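Local coordinates for 3-oxoacyl-[acyl-carrier-protein] synthase 2 (Rickettsia rickettsii, PDB 4JGA) that probably catalyses the condensation of malonyl-ACP with a growing acyl chain, the elongation step of fatty acid synthesis, as a thiolase-fold ketoacyl synthase, at residues A[39-44]-A[382-387]; A[319-324]-A[409-414]; A[351-356]-A[401-406]. All coordinates share one frame; numbering follows the deposited sequence.

Interaction 1. Residues A[39-44]-A[382-387]; sequences NIVDGV and DQIAPP
Aliphatic side chains at the end of helix 33-41 pack against the short strand and diproline that follow helix 368-382; the contact is apolar and buries 228 Å² in all. The first pair is tight: Ile40 CG2 sits 3.4 Å from Pro386 CB, a close carbon-carbon approach. In Ile40, CG2 is anti to the backbone N and CG1 lies beside that N (chi1 -73°), so the branch methyl does the touching, alongside the proline ring. Val41 and Ile384 instead meet tip to tip. With CG1 of Val41 anti to N (chi1 163°) and Ile384 fully extended, Val41 CG1 comes 3.8 Å from Ile384 CD1; the second branches, Val41 CG2 and Ile384 CG2, are 4.1 Å apart. Pro387 applies its ring to backbone, its CD 3.5 Å from Ile40 O, the carbonyl that also accepts from Gly43 N. Gly43, with positive phi, ends the helix in a Schellman motif and brings its CA 4.3 Å from Pro387 CG. Around the two segments, Ile40 rests on Ser360 and Ile361 of helix 358-361, Ala385 pairs with Lys408 in a two-stranded sheet, and Pro386 touches Tyr322 of strand 322-324.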
loop_
_atom_site.group_PDB
_atom_site.type_symbol
_atom_site.label_atom_id
_atom_site.label_comp_id
_atom_site.label_asym_id
_atom_site.label_seq_id
_atom_site.Cartn_x
_atom_site.Cartn_y
_atom_site.Cartn_z
ATOM N N ASN A 39 -10.717 1.620 28.984
ATOM C CA ASN A 39 -9.371 1.897 29.506
ATOM C C ASN A 39 -8.777 3.225 29.067
ATOM O O ASN A 39 -8.139 3.922 29.877
ATOM C CB ASN A 39 -8.415 0.748 29.207
ATOM C CG ASN A 39 -8.662 -0.429 30.127
ATOM O OD1 ASN A 39 -9.113 -0.255 31.252
ATOM N ND2 ASN A 39 -8.385 -1.610 29.655
ATOM N N ILE A 40 -9.022 3.597 27.806
ATOM C CA ILE A 40 -8.614 4.909 27.317
ATOM C C ILE A 40 -9.238 6.016 28.152
ATOM O O ILE A 40 -8.544 6.894 28.703
ATOM C CB ILE A 40 -9.004 5.111 25.845
ATOM C CG1 ILE A 40 -8.107 4.267 24.920
ATOM C CG2 ILE A 40 -8.979 6.587 25.464
ATOM C CD1 ILE A 40 -6.646 4.686 24.856
ATOM N N VAL A 41 -10.555 5.966 28.267
ATOM C CA VAL A 41 -11.282 7.002 29.012
ATOM C C VAL A 41 -10.839 7.044 30.474
ATOM O O VAL A 41 -10.767 8.128 31.084
ATOM C CB VAL A 41 -12.800 6.783 28.827
ATOM C CG1 VAL A 41 -13.620 7.516 29.853
ATOM C CG2 VAL A 41 -13.202 7.217 27.412
ATOM N N ASP A 42 -10.579 5.869 31.057
ATOM C CA ASP A 42 -10.226 5.785 32.470
ATOM C C ASP A 42 -8.776 6.170 32.738
ATOM O O ASP A 42 -8.373 6.184 33.872
ATOM C CB ASP A 42 -10.488 4.379 33.021
ATOM C CG ASP A 42 -11.966 4.047 33.117
ATOM O OD1 ASP A 42 -12.797 4.971 33.067
ATOM O OD2 ASP A 42 -12.284 2.851 33.299
ATOM N N GLY A 43 -8.006 6.485 31.711
ATOM C CA GLY A 43 -6.658 6.937 31.921
ATOM C C GLY A 43 -5.673 5.803 32.159
ATOM O O GLY A 43 -4.629 6.023 32.739
ATOM N N VAL A 44 -5.995 4.610 31.683
ATOM C CA VAL A 44 -5.116 3.446 31.783
ATOM C C VAL A 44 -4.091 3.474 30.654
ATOM O O VAL A 44 -4.414 3.859 29.525
ATOM C CB VAL A 44 -5.927 2.134 31.695
ATOM C CG1 VAL A 44 -5.019 0.909 31.644
ATOM C CG2 VAL A 44 -6.875 2.009 32.898
ATOM N N ASP A 382 -19.902 8.955 23.030
ATOM C CA ASP A 382 -19.955 9.096 24.471
ATOM C C ASP A 382 -19.736 10.529 24.952
ATOM O O ASP A 382 -19.707 10.769 26.148
ATOM C CB ASP A 382 -18.968 8.143 25.152
ATOM C CG ASP A 382 -19.326 6.674 24.927
ATOM O OD1 ASP A 382 -20.460 6.381 24.468
ATOM O OD2 ASP A 382 -18.454 5.810 25.157
ATOM N N GLN A 383 -19.620 11.482 24.017
ATOM C CA GLN A 383 -19.490 12.900 24.384
ATOM C C GLN A 383 -18.406 13.057 25.441
ATOM O O GLN A 383 -18.584 13.640 26.513
ATOM C CB GLN A 383 -20.827 13.465 24.854
ATOM C CG GLN A 383 -21.912 13.421 23.787
ATOM C CD GLN A 383 -21.611 14.351 22.619
ATOM O OE1 GLN A 383 -21.704 15.571 22.747
ATOM N NE2 GLN A 383 -21.225 13.777 21.487
ATOM N N ILE A 384 -17.245 12.531 25.099
ATOM C CA ILE A 384 -16.106 12.611 25.967
ATOM C C ILE A 384 -14.815 12.601 25.164
ATOM O O ILE A 384 -14.682 11.868 24.194
ATOM C CB ILE A 384 -16.129 11.493 27.025
ATOM C CG1 ILE A 384 -15.078 11.746 28.090
ATOM C CG2 ILE A 384 -15.921 10.131 26.418
ATOM C CD1 ILE A 384 -15.310 10.913 29.335
ATOM N N ALA A 385 -13.888 13.453 25.586
ATOM C CA ALA A 385 -12.582 13.536 25.004
ATOM C C ALA A 385 -11.619 12.756 25.888
ATOM O O ALA A 385 -11.552 13.006 27.097
ATOM C CB ALA A 385 -12.152 15.001 24.947
ATOM N N PRO A 386 -10.879 11.820 25.305
ATOM C CA PRO A 386 -9.894 11.068 26.054
ATOM C C PRO A 386 -8.697 11.939 26.457
ATOM O O PRO A 386 -8.407 12.936 25.786
ATOM C CB PRO A 386 -9.505 9.947 25.086
ATOM C CG PRO A 386 -9.769 10.488 23.751
ATOM C CD PRO A 386 -10.902 11.457 23.882
ATOM N N PRO A 387 -8.007 11.588 27.559
ATOM C CA PRO A 387 -6.930 12.408 28.134
ATOM C C PRO A 387 -5.574 12.311 27.406
ATOM O O PRO A 387 -5.250 11.296 26.785
ATOM C CB PRO A 387 -6.787 11.830 29.538
ATOM C CG PRO A 387 -7.099 10.381 29.346
ATOM C CD PRO A 387 -8.180 10.328 28.299
#

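Interaction 2. Residues A[319-324]-A[409-414]; sequences MIDYIN and KTKIDY. With NA (sodium ion), chain E; K (potassium ion), chain C.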
loop_
_atom_site.group_PDB
_atom_site.type_symbol
_atom_site.label_atom_id
_atom_site.label_comp_id
_atom_site.label_asym_id
_atom_site.label_seq_id
_atom_site.Cartn_x
_atom_site.Cartn_y
_atom_site.Cartn_z
ATOM N N MET A 319 -16.202 24.962 13.858
ATOM C CA MET A 319 -17.155 23.879 14.006
ATOM C C MET A 319 -16.547 22.611 14.649
ATOM O O MET A 319 -17.277 21.801 15.201
ATOM C CB MET A 319 -17.809 23.552 12.657
ATOM C CG MET A 319 -18.799 24.627 12.198
ATOM S SD MET A 319 -19.312 24.427 10.484
ATOM C CE MET A 319 -20.266 22.904 10.628
ATOM N N ILE A 320 -15.232 22.416 14.535
ATOM C CA ILE A 320 -14.559 21.277 15.156
ATOM C C ILE A 320 -14.719 21.392 16.673
ATOM O O ILE A 320 -14.543 22.474 17.238
ATOM C CB ILE A 320 -13.071 21.262 14.805
ATOM C CG1 ILE A 320 -12.885 21.012 13.304
ATOM C CG2 ILE A 320 -12.312 20.224 15.607
ATOM C CD1 ILE A 320 -13.404 19.677 12.837
ATOM N N ASP A 321 -15.047 20.288 17.337
ATOM C CA ASP A 321 -15.110 20.280 18.836
ATOM C C ASP A 321 -13.910 19.600 19.499
ATOM O O ASP A 321 -13.463 19.995 20.583
ATOM C CB ASP A 321 -16.384 19.594 19.266
ATOM C CG ASP A 321 -17.617 20.326 18.805
ATOM O OD1 ASP A 321 -17.698 21.564 19.007
ATOM O OD2 ASP A 321 -18.511 19.655 18.232
ATOM N N TYR A 322 -13.397 18.565 18.834
ATOM C CA TYR A 322 -12.315 17.760 19.395
ATOM C C TYR A 322 -11.390 17.321 18.273
ATOM O O TYR A 322 -11.856 17.020 17.166
ATOM C CB TYR A 322 -12.857 16.548 20.189
ATOM C CG TYR A 322 -11.796 15.520 20.513
ATOM C CD1 TYR A 322 -10.797 15.803 21.440
ATOM C CD2 TYR A 322 -11.759 14.275 19.871
ATOM C CE1 TYR A 322 -9.814 14.878 21.731
ATOM C CE2 TYR A 322 -10.774 13.346 20.176
ATOM C CZ TYR A 322 -9.805 13.662 21.098
ATOM O OH TYR A 322 -8.784 12.764 21.396
ATOM N N ILE A 323 -10.090 17.315 18.583
ATOM C CA ILE A 323 -9.033 16.914 17.678
ATOM C C ILE A 323 -8.246 15.787 18.333
ATOM O O ILE A 323 -7.732 15.922 19.447
ATOM C CB ILE A 323 -8.053 18.065 17.386
ATOM C CG1 ILE A 323 -8.802 19.244 16.792
ATOM C CG2 ILE A 323 -6.897 17.595 16.479
ATOM C CD1 ILE A 323 -7.967 20.485 16.678
ATOM N N ASN A 324 -8.204 14.650 17.644
ATOM C CA ASN A 324 -7.342 13.568 18.046
ATOM C C ASN A 324 -6.054 13.745 17.266
ATOM O O ASN A 324 -5.996 13.495 16.043
ATOM C CB ASN A 324 -7.977 12.192 17.797
ATOM C CG ASN A 324 -7.143 11.071 18.408
ATOM O OD1 ASN A 324 -6.197 10.572 17.764
ATOM N ND2 ASN A 324 -7.460 10.682 19.668
ATOM N N LYS A 409 -15.723 15.438 29.652
ATOM C CA LYS A 409 -16.964 15.364 28.930
ATOM C C LYS A 409 -17.220 16.738 28.328
ATOM O O LYS A 409 -17.063 17.758 28.987
ATOM C CB LYS A 409 -18.134 14.922 29.833
ATOM C CG LYS A 409 -18.076 13.480 30.343
ATOM C CD LYS A 409 -19.456 12.999 30.841
ATOM C CE LYS A 409 -20.588 12.841 29.797
ATOM N NZ LYS A 409 -20.156 12.428 28.428
ATOM N N THR A 410 -17.644 16.757 27.075
ATOM C CA THR A 410 -18.051 18.012 26.437
ATOM C C THR A 410 -18.901 17.723 25.195
ATOM O O THR A 410 -19.037 16.555 24.779
ATOM C CB THR A 410 -16.828 18.881 26.079
ATOM O OG1 THR A 410 -17.261 20.182 25.674
ATOM C CG2 THR A 410 -16.042 18.272 24.974
ATOM N N LYS A 411 -19.468 18.779 24.612
ATOM C CA LYS A 411 -20.221 18.642 23.374
ATOM C C LYS A 411 -19.256 18.315 22.233
ATOM O O LYS A 411 -18.348 19.091 21.948
ATOM C CB LYS A 411 -21.001 19.914 23.040
ATOM C CG LYS A 411 -21.865 19.786 21.788
ATOM C CD LYS A 411 -21.961 21.109 21.030
ATOM C CE LYS A 411 -20.633 21.592 20.410
ATOM N NZ LYS A 411 -20.688 21.771 18.920
ATOM N N ILE A 412 -19.490 17.163 21.590
ATOM C CA ILE A 412 -18.669 16.686 20.479
ATOM C C ILE A 412 -19.515 16.214 19.291
ATOM O O ILE A 412 -20.045 15.096 19.289
ATOM C CB ILE A 412 -17.706 15.556 20.885
ATOM C CG1 ILE A 412 -16.846 15.995 22.076
ATOM C CG2 ILE A 412 -16.796 15.210 19.704
ATOM C CD1 ILE A 412 -15.845 14.948 22.519
ATOM N N ASP A 413 -19.629 17.088 18.291
ATOM C CA ASP A 413 -20.387 16.813 17.083
ATOM C C ASP A 413 -19.470 16.697 15.868
ATOM O O ASP A 413 -19.837 16.070 14.898
ATOM C CB ASP A 413 -21.405 17.914 16.842
ATOM C CG ASP A 413 -22.581 17.858 17.835
ATOM O OD1 ASP A 413 -22.883 16.793 18.399
ATOM O OD2 ASP A 413 -23.180 18.900 18.063
ATOM N N TYR A 414 -18.334 17.356 15.886
ATOM C CA TYR A 414 -17.394 17.247 14.805
ATOM C C TYR A 414 -16.023 16.970 15.379
ATOM O O TYR A 414 -15.580 17.656 16.315
ATOM C CB TYR A 414 -17.318 18.541 14.005
ATOM C CG TYR A 414 -18.548 18.898 13.222
ATOM C CD1 TYR A 414 -19.626 19.567 13.816
ATOM C CD2 TYR A 414 -18.626 18.606 11.872
ATOM C CE1 TYR A 414 -20.749 19.927 13.067
ATOM C CE2 TYR A 414 -19.745 18.944 11.130
ATOM C CZ TYR A 414 -20.784 19.594 11.725
ATOM O OH TYR A 414 -21.857 19.903 10.950
HETATM NA NA NA E . -17.128 23.892 18.097
HETATM K K K C . -5.002 11.045 15.362
HETATM O O HOH W 1 -15.342 24.162 19.922
HETATM O O HOH W 2 -17.523 26.798 18.328
#
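A salt-bridge network of Asp321, Lys411 and Asp413, with a sodium ion bound to the Asp321 carboxylate, joins the lead-in to strand 322-324 with the loop before strand 414-421. Asp321 carries it. Its CG lies beside the backbone N (chi1 -63°), which directs the carboxylate at the 411-414 backbone. OD2 takes Asp413 N on its anti lone pair, 2.8 Å away and nearly straight at 169°, while Tyr414 N approaches the same OD2 at 3.3 Å from above the carboxylate plane. Lys411 folds back through bends at chi2, chi3 and chi4, crossing Asp321 obliquely; its NZ forms a salt bridge with the carboxylate, the better bond going to the syn lone pair of Asp321 OD1 at 3.0 Å and the one to OD2 being weak. The bridge from NZ to Asp413 OD2 is long. OD1 also binds the sodium ion at 2.6 Å, together with Asp318 O and two waters. A backbone bond runs the other way: Asp321 N donates to Tyr414 O at 2.9 Å, with the donor above the carbonyl plane.

Apolar packing flanks the polar core. Met319, bent at chi3 (68°), runs alongside Tyr414 and sets CE 3.5 Å from ring atom CZ. Tyr322 CB meets Ile412 CD1 at 4.1 Å, whereas the Tyr322 hydroxyl leads away to Ser355 and also accepts from Asn324 ND2. At the far end of strand 322-324, Asn324 binds potassium through both O and OD1, a site completed by Ala325, Glu372, Ser417 and Asn418.

Two backbone N-H groups, an ammonium and a metal ion all converge on one carboxylate, an environment that should favour its ionised form; the grip on both oxygens probably fixes its rotation, although nearby Asp413 would offset part of the positive field.

Interaction 3. Residues A[351-356]-A[401-406]; sequences KVLMSS and DLVALK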
loop_
_atom_site.group_PDB
_atom_site.type_symbol
_atom_site.label_atom_id
_atom_site.label_comp_id
_atom_site.label_asym_id
_atom_site.label_seq_id
_atom_site.Cartn_x
_atom_site.Cartn_y
_atom_site.Cartn_z
ATOM N N LYS A 351 -11.735 27.423 22.266
ATOM C CA LYS A 351 -12.153 26.400 23.233
ATOM C C LYS A 351 -11.999 24.970 22.723
ATOM O O LYS A 351 -12.415 24.041 23.371
ATOM C CB LYS A 351 -13.628 26.570 23.574
ATOM C CG LYS A 351 -14.010 27.914 24.135
ATOM C CD LYS A 351 -15.342 27.792 24.860
ATOM C CE LYS A 351 -15.559 28.945 25.793
ATOM N NZ LYS A 351 -16.469 29.961 25.208
ATOM N N VAL A 352 -11.443 24.800 21.543
ATOM C CA VAL A 352 -11.337 23.476 20.974
ATOM C C VAL A 352 -10.491 22.597 21.902
ATOM O O VAL A 352 -9.533 23.073 22.511
ATOM C CB VAL A 352 -10.732 23.517 19.559
ATOM C CG1 VAL A 352 -9.255 23.880 19.601
ATOM C CG2 VAL A 352 -10.923 22.177 18.885
ATOM N N LEU A 353 -10.868 21.325 21.998
ATOM C CA LEU A 353 -10.128 20.351 22.758
ATOM C C LEU A 353 -9.265 19.563 21.791
ATOM O O LEU A 353 -9.688 19.264 20.672
ATOM C CB LEU A 353 -11.065 19.389 23.501
ATOM C CG LEU A 353 -11.445 19.699 24.964
ATOM C CD1 LEU A 353 -11.817 21.155 25.194
ATOM C CD2 LEU A 353 -12.526 18.751 25.452
ATOM N N MET A 354 -8.069 19.199 22.240
ATOM C CA MET A 354 -7.180 18.313 21.478
ATOM C C MET A 354 -6.482 17.365 22.439
ATOM O O MET A 354 -6.032 17.801 23.483
ATOM C CB MET A 354 -6.140 19.110 20.667
ATOM C CG MET A 354 -5.096 18.227 19.977
ATOM S SD MET A 354 -4.110 19.003 18.644
ATOM C CE MET A 354 -2.961 19.989 19.555
ATOM N N SER A 355 -6.385 16.082 22.085
ATOM C CA SER A 355 -5.628 15.132 22.903
ATOM C C SER A 355 -4.928 14.082 22.035
ATOM O O SER A 355 -5.267 13.892 20.870
ATOM C CB SER A 355 -6.524 14.472 23.945
ATOM O OG SER A 355 -7.380 13.505 23.382
ATOM N N SER A 356 -3.890 13.470 22.615
ATOM C CA SER A 356 -3.204 12.363 21.993
ATOM C C SER A 356 -3.443 11.115 22.806
ATOM O O SER A 356 -3.051 11.019 23.982
ATOM C CB SER A 356 -1.712 12.593 21.896
ATOM O OG SER A 356 -1.114 11.410 21.400
ATOM N N ASP A 401 -6.739 23.778 25.290
ATOM C CA ASP A 401 -6.986 22.686 26.221
ATOM C C ASP A 401 -6.551 21.337 25.598
ATOM O O ASP A 401 -7.146 20.871 24.637
ATOM C CB ASP A 401 -8.470 22.672 26.573
ATOM C CG ASP A 401 -8.797 21.750 27.723
ATOM O OD1 ASP A 401 -8.013 20.829 28.045
ATOM O OD2 ASP A 401 -9.867 21.981 28.315
ATOM N N LEU A 402 -5.507 20.734 26.159
ATOM C CA LEU A 402 -4.967 19.459 25.677
ATOM C C LEU A 402 -5.469 18.290 26.508
ATOM O O LEU A 402 -4.931 17.163 26.428
ATOM C CB LEU A 402 -3.444 19.473 25.669
ATOM C CG LEU A 402 -2.793 20.443 24.678
ATOM C CD1 LEU A 402 -1.271 20.446 24.832
ATOM C CD2 LEU A 402 -3.215 20.171 23.229
ATOM N N VAL A 403 -6.511 18.547 27.293
ATOM C CA VAL A 403 -7.171 17.488 28.059
ATOM C C VAL A 403 -6.123 16.752 28.887
ATOM O O VAL A 403 -6.065 15.520 28.890
ATOM C CB VAL A 403 -7.915 16.474 27.139
ATOM C CG1 VAL A 403 -8.951 15.675 27.952
ATOM C CG2 VAL A 403 -8.640 17.163 25.999
ATOM N N ALA A 404 -5.267 17.511 29.563
ATOM C CA ALA A 404 -4.218 16.910 30.375
ATOM C C ALA A 404 -4.780 15.975 31.448
ATOM O O ALA A 404 -5.743 16.325 32.126
ATOM C CB ALA A 404 -3.387 17.988 31.034
ATOM N N LEU A 405 -4.205 14.771 31.540
ATOM C CA LEU A 405 -4.352 13.866 32.690
ATOM C C LEU A 405 -5.652 13.083 32.832
ATOM O O LEU A 405 -5.620 11.890 33.150
ATOM C CB LEU A 405 -4.048 14.605 34.024
ATOM C CG LEU A 405 -2.720 15.371 34.114
ATOM C CD1 LEU A 405 -2.516 15.881 35.532
ATOM C CD2 LEU A 405 -1.564 14.481 33.659
ATOM N N LYS A 406 -6.785 13.727 32.599
ATOM C CA LYS A 406 -8.100 13.143 32.890
ATOM C C LYS A 406 -9.020 13.451 31.723
ATOM O O LYS A 406 -8.998 14.554 31.182
ATOM C CB LYS A 406 -8.700 13.773 34.165
HETATM O O HOH W 3 -8.969 25.105 24.022
#
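One backbone hydrogen bond links strand 353-355 to the loop residues 401-403: Met354 N donates to Asp401 O at 3.1 Å, the donor nearly along the C=O axis. A CA-H...O contact follows, Leu402 CA approaching Met354 O at 2.9 Å, and a water links the backbones further back, donating to Val352 O and accepting from Asp401 N.

Within the loop, Asp401 has CG anti to its backbone N (chi1 -169°), which lets OD1 receive Val403 N on its anti lone pair at 2.8 Å. This is an Asx turn. The other oxygen, OD2, forms a salt bridge with Lys408.

Apolar groups fill in on either side of the Met354-Asp401 hydrogen bond. Met354, extended to chi2 and bent at chi3 (76°), lies alongside Leu402 with CE 3.7 Å from CD2. Leu353 crosses Val403 at about a right angle, CG to CG2 at 3.9 Å, while its CD1 lies 3.8 Å from Asp401 OD2. Val403 CG2 also reaches Ser355 CB at 4.0 Å.

Strand 353-355 is the outermost strand of the large mixed sheet on this side, parallel to strand 322-324. The arrangement is that of the last strand of a sheet, with a loop shaped by an Asx turn lying along its outer edge, here in the C-terminal half of a thiolase-fold synthase.

How the interactions relate
From the N terminus, helix 33-41 supplies the first half of interaction 1, which closes a loop across 338 residues to segment 382-387 and so joins the N-terminal and C-terminal halves of the ketoacyl synthase. Within that span the chain passes 319-324 and then 351-356, whose partners 409-414 and 401-406 come after 387. Interaction 3 is therefore nested inside the loop closed by interaction 2, and interaction 1 crosses both. Strands 322-324 and 353-355 are sheet neighbours, Ile323 N meeting Leu353 O at 2.9 Å. The three contacts meet at Ser355 OG, which bonds to Pro386 O and Tyr322 OH, and Gln383 NE2 ties 382-387 to Ile412 O.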